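Local coordinates for protein putative O-GlcNAcase nagJ (Clostridium perfringens, PDB 6PV5) that probably acts as a glycoside hydrolase of family 84 with hexosaminidase activity, its catalytic barrel being part of this fragment of a longer protein, at residues A[383-388]-A[427-432]. Sequence-based numbering, arbitrary orientation.
Sequences VSLEDA and LDEEVS. With EDO (1,2-ethanediol), chain D.
Leu385 lies across the side chains of Glu429 and Glu430, roughly at right angles to both. Its trans chi1 (-175°) sets CG beside its own carbonyl carbon, and the fork beyond straddles the two glutamates: CD1 meets the CG methylene of Glu430 at 3.7 Å, while CD2 rests by the carboxylate of Glu429, 3.6 Å from OE1. Glu430 also packs CB on Ala388 CB at 4.0 Å; the bend at chi2 (-55°) then turns its carboxylate off the contact. There OE1 is hydrogen-bonded to Ser392 OG and accepts a second bond from O2 of an ethanediol, probably from the crystallisation liquor. On the buried side, Ala388 CB meets Val431 CG2 at 3.8 Å. Leu427 brings CD1 up to the backbone just before the helix, 3.7 Å from Val383 O and 4.0 Å from Val383 CG1. That helix start is fixed by a capping box: Asp387 N donates to Ser384 OG, and Ser384 N to Asp387 OD2, met from 45° out of the carboxylate plane. No hydrogen bond joins the two segments. The contact sets helix 385-395 against the 3-10 turn leading into strand 431-436, the eighth of the (beta/alpha)8 barrel; Val383 and Leu427 touch Leu401 of strand 399-403, and Ala388 and Val431 Trp372 of strand 369-372.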
loop_
_atom_site.group_PDB
_atom_site.type_symbol
_atom_site.label_atom_id
_atom_site.label_comp_id
_atom_site.label_asym_id
_atom_site.label_seq_id
_atom_site.Cartn_x
_atom_site.Cartn_y
_atom_site.Cartn_z
ATOM N N VAL A 383 8.801 -5.001 11.330
ATOM C CA VAL A 383 8.773 -6.454 11.417
ATOM C C VAL A 383 10.116 -6.940 10.887
ATOM O O VAL A 383 10.510 -6.611 9.762
ATOM C CB VAL A 383 7.619 -7.105 10.611
ATOM C CG1 VAL A 383 7.688 -8.628 10.714
ATOM C CG2 VAL A 383 6.220 -6.626 11.032
ATOM N N SER A 384 10.836 -7.667 11.737
ATOM C CA SER A 384 12.153 -8.159 11.375
ATOM C C SER A 384 12.037 -9.584 10.822
ATOM O O SER A 384 11.045 -10.277 11.068
ATOM C CB SER A 384 13.019 -8.152 12.584
ATOM O OG SER A 384 12.579 -9.189 13.448
ATOM N N LEU A 385 13.084 -10.037 10.119
ATOM C CA LEU A 385 13.123 -11.419 9.644
ATOM C C LEU A 385 12.924 -12.384 10.801
ATOM O O LEU A 385 12.183 -13.352 10.664
ATOM C CB LEU A 385 14.441 -11.725 8.917
ATOM C CG LEU A 385 14.547 -13.111 8.268
ATOM C CD1 LEU A 385 13.392 -13.369 7.314
ATOM C CD2 LEU A 385 15.858 -13.234 7.502
ATOM N N GLU A 386 13.554 -12.103 11.947
ATOM C CA GLU A 386 13.469 -13.020 13.074
ATOM C C GLU A 386 12.047 -13.057 13.637
ATOM O O GLU A 386 11.595 -14.125 14.012
ATOM C CB GLU A 386 14.501 -12.680 14.165
ATOM N N ASP A 387 11.352 -11.903 13.748
ATOM C CA ASP A 387 9.931 -11.906 14.120
ATOM C C ASP A 387 9.118 -12.869 13.240
ATOM O O ASP A 387 8.263 -13.598 13.733
ATOM C CB ASP A 387 9.259 -10.543 13.905
ATOM C CG ASP A 387 9.789 -9.400 14.760
ATOM O OD1 ASP A 387 10.267 -9.680 15.873
ATOM O OD2 ASP A 387 9.702 -8.223 14.306
ATOM N N ALA A 388 9.335 -12.821 11.923
ATOM C CA ALA A 388 8.542 -13.597 10.978
ATOM C C ALA A 388 8.919 -15.077 11.064
ATOM O O ALA A 388 8.049 -15.949 11.004
ATOM C CB ALA A 388 8.788 -13.077 9.593
ATOM N N LEU A 427 12.255 -10.076 4.360
ATOM C CA LEU A 427 11.031 -10.655 4.900
ATOM C C LEU A 427 10.506 -11.759 3.992
ATOM O O LEU A 427 9.848 -12.685 4.476
ATOM C CB LEU A 427 9.966 -9.562 4.997
ATOM C CG LEU A 427 9.036 -9.658 6.198
ATOM C CD1 LEU A 427 9.823 -9.446 7.474
ATOM C CD2 LEU A 427 7.912 -8.635 6.089
ATOM N N ASP A 428 10.751 -11.608 2.680
ATOM C CA ASP A 428 10.266 -12.534 1.665
ATOM C C ASP A 428 10.760 -13.970 1.912
ATOM O O ASP A 428 10.153 -14.922 1.423
ATOM C CB ASP A 428 10.514 -12.012 0.246
ATOM C CG ASP A 428 11.978 -11.836 -0.119
ATOM O OD1 ASP A 428 12.820 -11.799 0.792
ATOM O OD2 ASP A 428 12.269 -11.727 -1.319
ATOM N N GLU A 429 11.821 -14.137 2.711
ATOM C CA GLU A 429 12.314 -15.471 3.043
ATOM C C GLU A 429 11.289 -16.244 3.869
ATOM O O GLU A 429 11.261 -17.467 3.805
ATOM C CB GLU A 429 13.621 -15.383 3.832
ATOM C CG GLU A 429 14.777 -14.836 3.018
ATOM C CD GLU A 429 16.120 -14.858 3.742
ATOM O OE1 GLU A 429 16.235 -15.576 4.760
ATOM O OE2 GLU A 429 17.066 -14.149 3.294
ATOM N N GLU A 430 10.461 -15.535 4.660
ATOM C CA GLU A 430 9.541 -16.194 5.582
ATOM C C GLU A 430 8.083 -15.809 5.306
ATOM O O GLU A 430 7.158 -16.317 5.949
ATOM C CB GLU A 430 9.922 -15.872 7.032
ATOM C CG GLU A 430 11.275 -16.417 7.467
ATOM C CD GLU A 430 11.480 -17.921 7.288
ATOM O OE1 GLU A 430 10.507 -18.689 7.477
ATOM O OE2 GLU A 430 12.616 -18.325 6.943
ATOM N N VAL A 431 7.880 -14.888 4.365
ATOM C CA VAL A 431 6.585 -14.249 4.188
ATOM C C VAL A 431 6.276 -14.216 2.696
ATOM O O VAL A 431 7.094 -13.729 1.918
ATOM C CB VAL A 431 6.594 -12.828 4.810
ATOM C CG1 VAL A 431 5.284 -12.082 4.559
ATOM C CG2 VAL A 431 6.881 -12.874 6.307
ATOM N N SER A 432 5.082 -14.689 2.318
ATOM C CA SER A 432 4.702 -14.836 0.913
ATOM C C SER A 432 3.674 -13.784 0.494
ATOM O O SER A 432 3.365 -13.647 -0.695
ATOM C CB SER A 432 4.115 -16.214 0.685
ATOM O OG SER A 432 2.980 -16.401 1.531
HETATM C C1 EDO D . 8.540 -22.756 6.543
HETATM O O1 EDO D . 9.182 -22.929 7.800
HETATM C C2 EDO D . 8.522 -21.361 6.028
HETATM O O2 EDO D . 9.793 -20.817 5.680
#